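Local atomic coordinates of 6-phospho-beta-d glycosidase (Streptococcus pyogenes, PDB entry 5FOO), a protein that probably hydrolyses the beta-glycosidic bond of 6-phosphorylated beta-glucosides, acting as a TIM-barrel enzyme of glycoside hydrolase family 1. Residues Thr417-Trp422 and Gly433-Asn438; Pro48-Asp53 and His440-Arg445; Leu225-Pro230 and Tyr347-Lys352; Ala255-Lys260 and Asp355-Ile360. The protein carries 1 engineered substitution. All blocks are in the same frame, centred on the assembly; numbering follows the deposited sequence.

Contact 1. Residues Thr417-Trp422 and Gly433-Asn438; sequences TPIDGW and GLVENN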
loop_
_atom_site.group_PDB
_atom_site.type_symbol
_atom_site.label_atom_id
_atom_site.label_comp_id
_atom_site.label_asym_id
_atom_site.label_seq_id
_atom_site.Cartn_x
_atom_site.Cartn_y
_atom_site.Cartn_z
ATOM N N THR A 417 -3.323 2.407 11.076
ATOM C CA THR A 417 -1.874 2.517 11.155
ATOM C C THR A 417 -1.572 2.391 12.666
ATOM O O THR A 417 -2.402 2.799 13.489
ATOM C CB THR A 417 -1.252 3.708 10.465
ATOM O OG1 THR A 417 0.137 3.433 10.261
ATOM C CG2 THR A 417 -1.454 4.959 11.292
ATOM N N PRO A 418 -0.436 1.803 13.051
ATOM C CA PRO A 418 -0.227 1.716 14.500
ATOM C C PRO A 418 -0.211 3.052 15.257
ATOM O O PRO A 418 -0.829 3.171 16.302
ATOM C CB PRO A 418 1.142 1.054 14.605
ATOM C CG PRO A 418 1.137 0.162 13.453
ATOM C CD PRO A 418 0.561 0.977 12.338
ATOM N N ILE A 419 0.555 3.995 14.744
ATOM C CA ILE A 419 0.732 5.293 15.320
ATOM C C ILE A 419 0.436 6.342 14.241
ATOM O O ILE A 419 0.922 6.223 13.129
ATOM C CB ILE A 419 2.182 5.450 15.798
ATOM C CG1 ILE A 419 2.501 4.410 16.883
ATOM C CG2 ILE A 419 2.433 6.878 16.312
ATOM C CD1 ILE A 419 3.973 4.300 17.213
ATOM N N ASP A 420 -0.329 7.369 14.585
ATOM C CA ASP A 420 -0.708 8.446 13.676
ATOM C C ASP A 420 0.477 8.794 12.836
ATOM O O ASP A 420 1.595 8.975 13.395
ATOM C CB ASP A 420 -1.139 9.720 14.443
ATOM C CG ASP A 420 -2.494 9.582 15.190
ATOM O OD1 ASP A 420 -3.330 8.696 14.886
ATOM O OD2 ASP A 420 -2.741 10.461 16.061
ATOM N N GLY A 421 0.265 8.869 11.514
ATOM C CA GLY A 421 1.344 9.264 10.606
ATOM C C GLY A 421 0.963 10.320 9.568
ATOM O O GLY A 421 -0.192 10.724 9.445
ATOM N N TRP A 422 1.932 10.667 8.751
ATOM C CA TRP A 422 1.788 11.726 7.765
ATOM C C TRP A 422 1.168 11.163 6.517
ATOM O O TRP A 422 1.815 10.357 5.876
ATOM C CB TRP A 422 3.177 12.275 7.471
ATOM C CG TRP A 422 3.214 13.428 6.562
ATOM C CD1 TRP A 422 2.791 14.734 6.835
ATOM C CD2 TRP A 422 3.680 13.435 5.215
ATOM N NE1 TRP A 422 3.041 15.537 5.733
ATOM C CE2 TRP A 422 3.560 14.769 4.728
ATOM C CE3 TRP A 422 4.208 12.450 4.361
ATOM C CZ2 TRP A 422 3.909 15.121 3.439
ATOM C CZ3 TRP A 422 4.565 12.819 3.074
ATOM C CH2 TRP A 422 4.430 14.160 2.639
ATOM N N GLY A 433 -4.438 6.202 13.658
ATOM C CA GLY A 433 -3.685 5.389 14.584
ATOM C C GLY A 433 -4.543 4.657 15.575
ATOM O O GLY A 433 -5.635 5.146 16.005
ATOM N N LEU A 434 -4.044 3.498 15.986
ATOM C CA LEU A 434 -4.477 2.928 17.266
ATOM C C LEU A 434 -3.854 3.749 18.420
ATOM O O LEU A 434 -4.311 3.725 19.542
ATOM C CB LEU A 434 -3.946 1.492 17.372
ATOM C CG LEU A 434 -4.389 0.502 16.332
ATOM C CD1 LEU A 434 -3.553 -0.768 16.466
ATOM C CD2 LEU A 434 -5.893 0.216 16.432
ATOM N N VAL A 435 -2.747 4.402 18.138
ATOM C CA VAL A 435 -1.986 5.169 19.097
ATOM C C VAL A 435 -1.819 6.573 18.540
ATOM O O VAL A 435 -1.342 6.766 17.424
ATOM C CB VAL A 435 -0.590 4.556 19.299
ATOM C CG1 VAL A 435 0.235 5.367 20.305
ATOM C CG2 VAL A 435 -0.731 3.082 19.755
ATOM N N GLU A 436 -2.158 7.543 19.372
ATOM C CA GLU A 436 -2.132 8.953 19.026
ATOM C C GLU A 436 -0.691 9.400 18.983
ATOM O O GLU A 436 0.106 8.961 19.805
ATOM C CB GLU A 436 -2.860 9.710 20.167
ATOM C CG GLU A 436 -2.799 11.202 20.083
ATOM C CD GLU A 436 -3.367 11.904 21.307
ATOM O OE1 GLU A 436 -3.821 11.260 22.312
ATOM O OE2 GLU A 436 -3.300 13.138 21.224
ATOM N N ASN A 437 -0.367 10.294 18.087
ATOM C CA ASN A 437 0.888 10.994 18.125
ATOM C C ASN A 437 0.624 12.496 18.252
ATOM O O ASN A 437 -0.161 13.070 17.499
ATOM C CB ASN A 437 1.719 10.791 16.854
ATOM C CG ASN A 437 3.149 11.278 17.010
ATOM O OD1 ASN A 437 3.690 11.362 18.142
ATOM N ND2 ASN A 437 3.786 11.558 15.909
ATOM N N ASN A 438 1.297 13.146 19.186
ATOM C CA ASN A 438 1.263 14.611 19.208
ATOM C C ASN A 438 2.301 15.066 18.199
ATOM O O ASN A 438 3.484 14.785 18.335
ATOM C CB ASN A 438 1.601 15.105 20.593
ATOM C CG ASN A 438 1.585 16.619 20.714
ATOM O OD1 ASN A 438 2.259 17.385 20.009
ATOM N ND2 ASN A 438 0.777 17.051 21.590
#
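Asp420 points its CB at 433-438 and has CG anti to its own carbonyl carbon (chi1 -70°), beside its backbone N. Ile419 has CG1 anti to its carbonyl carbon (chi1 -62°), alongside Val435. The motif is a single parallel beta bridge, Ile419 with Val435, in the loop after the last TIM-barrel strand, 410-416. Two backbone bonds make the bridge. Val435 N gives to Pro418 O at 2.9 Å, and Asp420 N gives to Val435 O at 3.1 Å. Next to it, Leu434 N gives to Thr417 O. The Ile419 and Val435 side chains point the same way, with CG1 of Ile419 3.9 Å from CB of Val435. CG2 of Ile419 rests on CB of Asn437. Gly433 CA makes a CA-H...O contact with Thr417 O at 3.1 Å. The residues between the segments include Ser423, Trp424 and Tyr432, which line the 6-phosphocyclophellitol pocket, so the bridge joins the two ends of a loop that carries pocket residues. The Asp420 carboxylate also forms salt bridges with Arg431 and Lys447, which would probably stabilise its charged form. It spans the segment opposite with both oxygens. Gly433 N meets OD1 nearly end-on at 3.0 Å, and Asn437 N meets OD2 at 3.1 Å from above the carboxylate plane, 51° out of it.

Contact 2. Residues Pro48-Asp53 and His440-Arg445; sequences PDTASD and HTQVRR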
loop_
_atom_site.group_PDB
_atom_site.type_symbol
_atom_site.label_atom_id
_atom_site.label_comp_id
_atom_site.label_asym_id
_atom_site.label_seq_id
_atom_site.Cartn_x
_atom_site.Cartn_y
_atom_site.Cartn_z
ATOM N N PRO A 48 7.000 16.326 5.446
ATOM C CA PRO A 48 7.562 15.092 5.933
ATOM C C PRO A 48 8.909 15.203 6.583
ATOM O O PRO A 48 9.575 14.162 6.740
ATOM C CB PRO A 48 7.694 14.278 4.630
ATOM C CG PRO A 48 8.100 15.329 3.615
ATOM C CD PRO A 48 7.210 16.483 3.978
ATOM N N ASP A 49 9.389 16.410 6.889
ATOM C CA ASP A 49 10.732 16.513 7.480
ATOM C C ASP A 49 10.900 15.779 8.824
ATOM O O ASP A 49 12.000 15.271 9.134
ATOM C CB ASP A 49 11.182 17.960 7.680
ATOM C CG ASP A 49 11.288 18.729 6.367
ATOM O OD1 ASP A 49 12.047 18.282 5.484
ATOM O OD2 ASP A 49 10.600 19.746 6.228
ATOM N N THR A 50 9.824 15.747 9.601
ATOM C CA THR A 50 9.861 15.057 10.857
ATOM C C THR A 50 8.890 13.893 10.880
ATOM O O THR A 50 9.247 12.873 11.451
ATOM C CB THR A 50 9.609 16.052 12.016
ATOM O OG1 THR A 50 10.768 16.885 12.090
ATOM C CG2 THR A 50 9.462 15.369 13.363
ATOM N N ALA A 51 7.718 14.047 10.238
ATOM C CA ALA A 51 6.664 13.086 10.198
ATOM C C ALA A 51 6.374 12.552 11.610
ATOM O O ALA A 51 6.162 13.359 12.508
ATOM C CB ALA A 51 7.011 11.976 9.194
ATOM N N SER A 52 6.420 11.228 11.861
ATOM C CA SER A 52 6.159 10.767 13.202
ATOM C C SER A 52 7.450 10.336 13.917
ATOM O O SER A 52 7.369 9.584 14.830
ATOM C CB SER A 52 5.070 9.673 13.217
ATOM O OG SER A 52 3.779 10.292 13.084
ATOM N N ASP A 53 8.606 10.827 13.489
ATOM C CA ASP A 53 9.851 10.722 14.247
ATOM C C ASP A 53 10.308 9.250 14.480
ATOM O O ASP A 53 11.031 8.946 15.452
ATOM C CB ASP A 53 9.730 11.485 15.602
ATOM C CG ASP A 53 11.077 11.704 16.301
ATOM O OD1 ASP A 53 12.069 11.906 15.519
ATOM O OD2 ASP A 53 11.120 11.672 17.614
ATOM N N HIS A 440 3.672 17.867 17.623
ATOM C CA HIS A 440 4.630 18.861 17.996
ATOM C C HIS A 440 5.676 18.263 18.928
ATOM O O HIS A 440 6.803 18.649 18.832
ATOM C CB HIS A 440 3.943 20.068 18.643
ATOM C CG HIS A 440 2.770 20.563 17.884
ATOM N ND1 HIS A 440 2.896 21.304 16.727
ATOM C CD2 HIS A 440 1.442 20.379 18.088
ATOM C CE1 HIS A 440 1.690 21.562 16.252
ATOM N NE2 HIS A 440 0.797 21.041 17.076
ATOM N N THR A 441 5.285 17.380 19.841
ATOM C CA THR A 441 6.210 16.783 20.825
ATOM C C THR A 441 6.659 15.355 20.490
ATOM O O THR A 441 7.496 14.818 21.193
ATOM C CB THR A 441 5.570 16.700 22.232
ATOM O OG1 THR A 441 4.467 15.792 22.221
ATOM C CG2 THR A 441 5.102 18.132 22.705
ATOM N N GLN A 442 6.040 14.748 19.477
ATOM C CA GLN A 442 6.209 13.331 19.117
ATOM C C GLN A 442 5.992 12.334 20.266
ATOM O O GLN A 442 6.473 11.192 20.233
ATOM C CB GLN A 442 7.591 13.167 18.499
ATOM C CG GLN A 442 7.799 14.038 17.292
ATOM C CD GLN A 442 6.968 13.591 16.120
ATOM O OE1 GLN A 442 6.590 12.396 15.967
ATOM N NE2 GLN A 442 6.679 14.547 15.252
ATOM N N VAL A 443 5.227 12.753 21.256
ATOM C CA VAL A 443 4.789 11.857 22.309
ATOM C C VAL A 443 3.609 11.021 21.857
ATOM O O VAL A 443 2.602 11.554 21.335
ATOM C CB VAL A 443 4.368 12.672 23.554
ATOM C CG1 VAL A 443 3.703 11.779 24.637
ATOM C CG2 VAL A 443 5.598 13.383 24.082
ATOM N N ARG A 444 3.690 9.724 22.133
ATOM C CA ARG A 444 2.610 8.781 21.795
ATOM C C ARG A 444 1.658 8.573 22.975
ATOM O O ARG A 444 2.047 8.657 24.131
ATOM C CB ARG A 444 3.155 7.403 21.398
ATOM C CG ARG A 444 3.751 7.290 20.015
ATOM C CD ARG A 444 5.035 8.049 19.890
ATOM N NE ARG A 444 5.851 7.562 18.790
ATOM C CZ ARG A 444 6.317 8.259 17.760
ATOM N NH1 ARG A 444 6.017 9.562 17.554
ATOM N NH2 ARG A 444 7.104 7.629 16.873
ATOM N N ARG A 445 0.407 8.283 22.673
ATOM C CA ARG A 445 -0.539 7.882 23.664
ATOM C C ARG A 445 -1.557 6.938 23.072
ATOM O O ARG A 445 -2.337 7.336 22.196
ATOM C CB ARG A 445 -1.259 9.117 24.224
ATOM C CG ARG A 445 -2.306 8.671 25.219
ATOM C CD ARG A 445 -2.648 9.705 26.270
ATOM N NE ARG A 445 -3.313 8.974 27.355
ATOM C CZ ARG A 445 -3.900 9.508 28.425
ATOM N NH1 ARG A 445 -3.932 10.834 28.606
ATOM N NH2 ARG A 445 -4.478 8.688 29.314
#
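Gln442 and Arg444 reach from 440-445 to the backbone carbonyls of 48-53, and this is the tight part of the contact. The Arg444 guanidinium meets Ser52 O end-on with two nitrogens. NH2 lies 2.8 Å from Ser52 O in a nearly linear C=O approach, while NH1, at 3.0 Å from the same oxygen, lies above the carbonyl plane. Ser52 O stays near the guanidinium plane for both. Arg444 NH1 also bonds Gln442 OE1, using an in-plane lone pair of that amide oxygen. Ser52 O and Gln442 OE1, only 3.1 Å apart, thus both accept from NH1, and Asn437 OD1 is a further partner of this nitrogen. Gln442 bends at chi2 (-69°), which places its CD beside Asp53 CB, 3.5 Å away. Its NE2 gives to Ala51 O at 3.0 Å. Asn437 ND2 adds a further bond to Gln442 OE1, and Asp61 makes a salt bridge with Arg444. Toward the solvent side the contact thins out. There Thr50 only brushes the amide, its CG2 3.5 Å from Gln442 NE2. The accepting carbonyls, of Ala51 and Ser52, belong to a type II' beta turn, Thr50 to Asp53, that leads into helix 54-67. The arrangement joins that turn to the small antiparallel pair of strands 435-437 and 444-446, in the loops surrounding a TIM barrel.

Contact 3. Residues Leu225-Pro230 and Tyr347-Lys352; sequences LTPAYP and YDIAIK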
loop_
_atom_site.group_PDB
_atom_site.type_symbol
_atom_site.label_atom_id
_atom_site.label_comp_id
_atom_site.label_asym_id
_atom_site.label_seq_id
_atom_site.Cartn_x
_atom_site.Cartn_y
_atom_site.Cartn_z
ATOM N N LEU A 225 -7.810 -5.280 -4.413
ATOM C CA LEU A 225 -8.773 -6.099 -5.108
ATOM C C LEU A 225 -10.194 -5.556 -4.805
ATOM O O LEU A 225 -11.175 -6.277 -4.927
ATOM C CB LEU A 225 -8.561 -7.561 -4.713
ATOM C CG LEU A 225 -8.864 -8.768 -5.600
ATOM C CD1 LEU A 225 -8.409 -8.680 -7.042
ATOM C CD2 LEU A 225 -8.209 -9.964 -4.947
ATOM N N THR A 226 -10.282 -4.289 -4.437
ATOM C CA THR A 226 -11.589 -3.635 -4.153
ATOM C C THR A 226 -12.562 -3.837 -5.334
ATOM O O THR A 226 -12.202 -3.545 -6.429
ATOM C CB THR A 226 -11.371 -2.164 -3.832
ATOM O OG1 THR A 226 -10.467 -2.047 -2.711
ATOM C CG2 THR A 226 -12.721 -1.428 -3.508
ATOM N N PRO A 227 -13.738 -4.461 -5.130
ATOM C CA PRO A 227 -14.634 -4.593 -6.224
ATOM C C PRO A 227 -15.093 -3.219 -6.784
ATOM O O PRO A 227 -15.157 -2.246 -6.021
ATOM C CB PRO A 227 -15.848 -5.294 -5.605
ATOM C CG PRO A 227 -15.290 -6.014 -4.435
ATOM C CD PRO A 227 -14.331 -4.985 -3.899
ATOM N N ALA A 228 -15.352 -3.164 -8.092
ATOM C CA ALA A 228 -15.973 -1.969 -8.732
ATOM C C ALA A 228 -17.446 -2.330 -8.896
ATOM O O ALA A 228 -17.825 -2.990 -9.859
ATOM C CB ALA A 228 -15.291 -1.683 -10.057
ATOM N N TYR A 229 -18.253 -2.038 -7.868
ATOM C CA TYR A 229 -19.637 -2.515 -7.848
ATOM C C TYR A 229 -20.440 -1.710 -8.896
ATOM O O TYR A 229 -20.394 -0.487 -8.853
ATOM C CB TYR A 229 -20.297 -2.321 -6.462
ATOM C CG TYR A 229 -19.736 -3.176 -5.335
ATOM C CD1 TYR A 229 -19.665 -4.585 -5.444
ATOM C CD2 TYR A 229 -19.341 -2.607 -4.174
ATOM C CE1 TYR A 229 -19.201 -5.360 -4.388
ATOM C CE2 TYR A 229 -18.865 -3.350 -3.122
ATOM C CZ TYR A 229 -18.794 -4.713 -3.225
ATOM O OH TYR A 229 -18.287 -5.369 -2.152
ATOM N N PRO A 230 -21.169 -2.391 -9.817
ATOM C CA PRO A 230 -21.933 -1.662 -10.833
ATOM C C PRO A 230 -23.084 -0.918 -10.217
ATOM O O PRO A 230 -23.674 -1.404 -9.264
ATOM C CB PRO A 230 -22.439 -2.757 -11.719
ATOM C CG PRO A 230 -22.522 -3.981 -10.819
ATOM C CD PRO A 230 -21.285 -3.860 -9.981
ATOM N N TYR A 347 -15.297 -9.616 2.443
ATOM C CA TYR A 347 -15.722 -10.965 2.124
ATOM C C TYR A 347 -15.643 -11.159 0.631
ATOM O O TYR A 347 -15.051 -12.150 0.143
ATOM C CB TYR A 347 -17.156 -11.214 2.641
ATOM C CG TYR A 347 -17.757 -12.539 2.223
ATOM C CD1 TYR A 347 -17.442 -13.758 2.883
ATOM C CD2 TYR A 347 -18.640 -12.595 1.182
ATOM C CE1 TYR A 347 -18.016 -14.968 2.484
ATOM C CE2 TYR A 347 -19.172 -13.792 0.762
ATOM C CZ TYR A 347 -18.867 -14.952 1.419
ATOM O OH TYR A 347 -19.460 -16.056 0.908
ATOM N N ASP A 348 -16.167 -10.195 -0.134
ATOM C CA ASP A 348 -16.073 -10.307 -1.606
ATOM C C ASP A 348 -14.645 -10.457 -2.117
ATOM O O ASP A 348 -14.418 -11.230 -3.035
ATOM C CB ASP A 348 -16.765 -9.147 -2.351
ATOM C CG ASP A 348 -18.299 -9.110 -2.099
ATOM O OD1 ASP A 348 -18.921 -10.140 -1.804
ATOM O OD2 ASP A 348 -18.882 -8.024 -2.160
ATOM N N ILE A 349 -13.710 -9.704 -1.548
ATOM C CA ILE A 349 -12.290 -9.852 -1.881
ATOM C C ILE A 349 -11.807 -11.304 -1.538
ATOM O O ILE A 349 -11.065 -11.939 -2.289
ATOM C CB ILE A 349 -11.490 -8.807 -1.102
ATOM C CG1 ILE A 349 -11.731 -7.385 -1.726
ATOM C CG2 ILE A 349 -10.026 -9.094 -1.093
ATOM C CD1 ILE A 349 -11.200 -6.255 -0.853
ATOM N N ALA A 350 -12.242 -11.793 -0.393
ATOM C CA ALA A 350 -11.804 -13.110 0.084
ATOM C C ALA A 350 -12.285 -14.207 -0.852
ATOM O O ALA A 350 -11.501 -15.094 -1.196
ATOM C CB ALA A 350 -12.274 -13.335 1.521
ATOM N N ILE A 351 -13.525 -14.074 -1.324
ATOM C CA ILE A 351 -14.126 -15.025 -2.259
ATOM C C ILE A 351 -13.441 -14.954 -3.623
ATOM O O ILE A 351 -13.261 -15.987 -4.326
ATOM C CB ILE A 351 -15.652 -14.776 -2.338
ATOM C CG1 ILE A 351 -16.327 -15.044 -0.972
ATOM C CG2 ILE A 351 -16.354 -15.583 -3.439
ATOM C CD1 ILE A 351 -16.116 -16.435 -0.445
ATOM N N LYS A 352 -13.045 -13.745 -4.020
ATOM C CA LYS A 352 -12.361 -13.564 -5.298
ATOM C C LYS A 352 -11.024 -14.275 -5.258
ATOM O O LYS A 352 -10.634 -14.855 -6.223
ATOM C CB LYS A 352 -12.110 -12.047 -5.529
ATOM C CG LYS A 352 -11.691 -11.659 -6.919
ATOM C CD LYS A 352 -12.893 -11.436 -7.830
ATOM C CE LYS A 352 -12.429 -11.314 -9.285
ATOM N NZ LYS A 352 -13.587 -11.239 -10.209
#
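The Tyr229 ring presents its edge to Asp348, whose OD2 lies near the ring plane. One ring face is covered by Pro227 of its own segment, with CB 3.6 Å above the plane and offset toward the rim. The Asp348 carboxylate stands almost upright to the ring, the planes 80° apart. Tyr229 OH donates to Asp348 OD2 at 2.7 Å, and OD2 accepts with its anti lone pair, the one away from the other carboxylate oxygen. The same aspartate touches the proline ring with its stem, since CG of Pro227 is 4.0 Å from CB of Asp348. These two side chains cross at about a right angle. Deeper in, Ile349 takes over. It has CG1 anti to its carbonyl carbon (chi1 -73°), and CG1 lies 3.4 Å from Leu225 O. CG2 of Ile349 meets CB of Leu225 at 4.2 Å. Leu225 also leans on the stem of Lys352, CG to CG. Leu296 of barrel strand 293-297 lies against both Leu225 and Ile349. The contact therefore turns from a polar outer end to an apolar inner one. It packs the chain leaving the fifth TIM-barrel strand, 218-224, on helix 344-356, one of the helices wrapped around the beta barrel in this family 1 fold.

Contact 4. Residues Ala255-Lys260 and Asp355-Ile360; sequences AAVHGK and DHYDNI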
loop_
_atom_site.group_PDB
_atom_site.type_symbol
_atom_site.label_atom_id
_atom_site.label_comp_id
_atom_site.label_asym_id
_atom_site.label_seq_id
_atom_site.Cartn_x
_atom_site.Cartn_y
_atom_site.Cartn_z
ATOM N N ALA A 255 -0.805 -10.069 -13.637
ATOM C CA ALA A 255 0.643 -10.087 -13.743
ATOM C C ALA A 255 1.349 -10.661 -12.488
ATOM O O ALA A 255 2.254 -11.474 -12.617
ATOM C CB ALA A 255 1.178 -8.721 -14.028
ATOM N N ALA A 256 0.930 -10.263 -11.290
ATOM C CA ALA A 256 1.536 -10.770 -10.047
ATOM C C ALA A 256 1.388 -12.301 -9.855
ATOM O O ALA A 256 2.356 -12.959 -9.530
ATOM C CB ALA A 256 0.964 -10.064 -8.847
ATOM N N VAL A 257 0.174 -12.816 -10.053
ATOM C CA VAL A 257 -0.198 -14.147 -9.681
ATOM C C VAL A 257 -0.024 -15.117 -10.863
ATOM O O VAL A 257 0.519 -16.167 -10.684
ATOM C CB VAL A 257 -1.665 -14.183 -9.257
ATOM C CG1 VAL A 257 -2.102 -15.595 -8.953
ATOM C CG2 VAL A 257 -1.926 -13.259 -8.039
ATOM N N HIS A 258 -0.508 -14.761 -12.057
ATOM C CA HIS A 258 -0.464 -15.609 -13.215
ATOM C C HIS A 258 0.592 -15.212 -14.168
ATOM O O HIS A 258 0.786 -15.937 -15.082
ATOM C CB HIS A 258 -1.822 -15.750 -13.920
ATOM C CG HIS A 258 -2.891 -16.352 -13.049
ATOM N ND1 HIS A 258 -4.064 -15.695 -12.737
ATOM C CD2 HIS A 258 -2.934 -17.525 -12.366
ATOM C CE1 HIS A 258 -4.801 -16.444 -11.937
ATOM N NE2 HIS A 258 -4.119 -17.545 -11.665
ATOM N N GLY A 259 1.330 -14.131 -13.959
ATOM C CA GLY A 259 2.480 -13.840 -14.845
ATOM C C GLY A 259 2.069 -13.459 -16.288
ATOM O O GLY A 259 2.869 -13.630 -17.216
ATOM N N LYS A 260 0.847 -12.937 -16.464
ATOM C CA LYS A 260 0.327 -12.503 -17.770
ATOM C C LYS A 260 -0.484 -11.239 -17.586
ATOM O O LYS A 260 -1.032 -10.984 -16.517
ATOM C CB LYS A 260 -0.612 -13.553 -18.407
ATOM C CG LYS A 260 -0.170 -14.997 -18.341
ATOM N N ASP A 355 -11.545 -18.074 -5.581
ATOM C CA ASP A 355 -12.144 -18.649 -6.781
ATOM C C ASP A 355 -11.470 -18.242 -8.028
ATOM O O ASP A 355 -11.647 -18.914 -9.032
ATOM C CB ASP A 355 -13.623 -18.301 -6.904
ATOM C CG ASP A 355 -14.461 -18.892 -5.804
ATOM O OD1 ASP A 355 -13.993 -19.821 -5.150
ATOM O OD2 ASP A 355 -15.603 -18.471 -5.585
ATOM N N HIS A 356 -10.698 -17.163 -7.996
ATOM C CA HIS A 356 -10.091 -16.664 -9.220
ATOM C C HIS A 356 -8.583 -16.555 -9.150
ATOM O O HIS A 356 -7.902 -16.394 -10.191
ATOM C CB HIS A 356 -10.753 -15.335 -9.613
ATOM C CG HIS A 356 -12.214 -15.481 -9.925
ATOM N ND1 HIS A 356 -12.674 -15.952 -11.136
ATOM C CD2 HIS A 356 -13.318 -15.257 -9.174
ATOM C CE1 HIS A 356 -13.992 -16.027 -11.122
ATOM N NE2 HIS A 356 -14.409 -15.612 -9.941
ATOM N N TYR A 357 -8.004 -16.687 -7.954
ATOM C CA TYR A 357 -6.552 -16.542 -7.901
ATOM C C TYR A 357 -5.902 -17.689 -7.191
ATOM O O TYR A 357 -4.914 -17.466 -6.478
ATOM C CB TYR A 357 -6.207 -15.173 -7.297
ATOM C CG TYR A 357 -6.548 -14.087 -8.273
ATOM C CD1 TYR A 357 -5.755 -13.842 -9.382
ATOM C CD2 TYR A 357 -7.704 -13.324 -8.117
ATOM C CE1 TYR A 357 -6.102 -12.845 -10.334
ATOM C CE2 TYR A 357 -8.020 -12.349 -9.028
ATOM C CZ TYR A 357 -7.230 -12.124 -10.125
ATOM O OH TYR A 357 -7.590 -11.120 -10.978
ATOM N N ASP A 358 -6.482 -18.888 -7.430
ATOM C CA ASP A 358 -5.965 -20.199 -7.035
ATOM C C ASP A 358 -5.867 -20.305 -5.527
ATOM O O ASP A 358 -5.033 -21.015 -4.999
ATOM C CB ASP A 358 -4.586 -20.414 -7.628
ATOM C CG ASP A 358 -4.575 -20.276 -9.114
ATOM O OD1 ASP A 358 -5.490 -20.774 -9.757
ATOM O OD2 ASP A 358 -3.645 -19.678 -9.665
ATOM N N ASN A 359 -6.688 -19.543 -4.825
ATOM C CA ASN A 359 -6.534 -19.402 -3.390
ATOM C C ASN A 359 -5.100 -19.288 -2.870
ATOM O O ASN A 359 -4.816 -19.796 -1.767
ATOM C CB ASN A 359 -7.216 -20.601 -2.719
ATOM C CG ASN A 359 -7.850 -20.259 -1.390
ATOM O OD1 ASN A 359 -8.099 -19.090 -1.027
ATOM N ND2 ASN A 359 -8.161 -21.295 -0.661
ATOM N N ILE A 360 -4.194 -18.614 -3.599
ATOM C CA ILE A 360 -2.888 -18.401 -3.021
ATOM C C ILE A 360 -2.906 -17.629 -1.656
ATOM O O ILE A 360 -3.885 -16.946 -1.302
ATOM C CB ILE A 360 -1.926 -17.655 -3.940
ATOM C CG1 ILE A 360 -2.423 -16.267 -4.277
ATOM C CG2 ILE A 360 -1.621 -18.453 -5.211
ATOM C CD1 ILE A 360 -1.274 -15.420 -4.760
#
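His258 and Asp358 reach toward each other tip to tip, with the imidazole and carboxylate planes 78° apart. His258 NE2 gives to Asp358 OD2 at 3.0 Å, bent to 141° at the hydrogen. The donor comes from above the carboxylate plane, and OD2 is a little tilted from the ring plane. At the other end of the imidazole, ND1 bonds Glu254 one turn back in the helix. A histidine between two carboxylates would tend to favour the protonated, imidazolium form. The His258 and Tyr357 side chains cross at about a right angle, yet their rings meet rim to rim. The centroids are 5.7 Å apart, the planes differ by 21°, and neither ring covers the other's face. Val257 fills the corner. Its CG1 lies 3.9 Å above the centre of the His258 ring and also approaches the edge of Tyr357, 4.1 Å from CD1. Its other branch, CG2, meets CD1 of Ile360 at 4.0 Å. The inner side is thus apolar, while Asp358 is exposed. Val257 and His258 lie in the last turn region of helix 235-258. The other segment, Asp355 to Ile360, leads from helix 344-356 toward strand 362-367. The contact joins the C-terminal parts of two helices that wrap the TIM barrel.

Contacts 1 and 2 form one region, their centres 9 Å apart. Each uses one strand of the pair 435-437 and 444-446, and Ser52 OG probably bonds Asp420 O between them. Contact 1 is buried and depends on backbone bonds plus one carboxylate. Contact 2, further out and partly buried, uses long polar side chains on carbonyl oxygens. Contacts 3 and 4 form a second region about helix 344-356, where Leu225 and the backbone O of Lys352 of contact 3 touch the Tyr357 ring. Both combine apolar packing with a single polar side-chain bond nearer the surface. The regions are separate: contacts 2 and 4 lie on opposite sides of the chain's centre, their centres 40 Å apart.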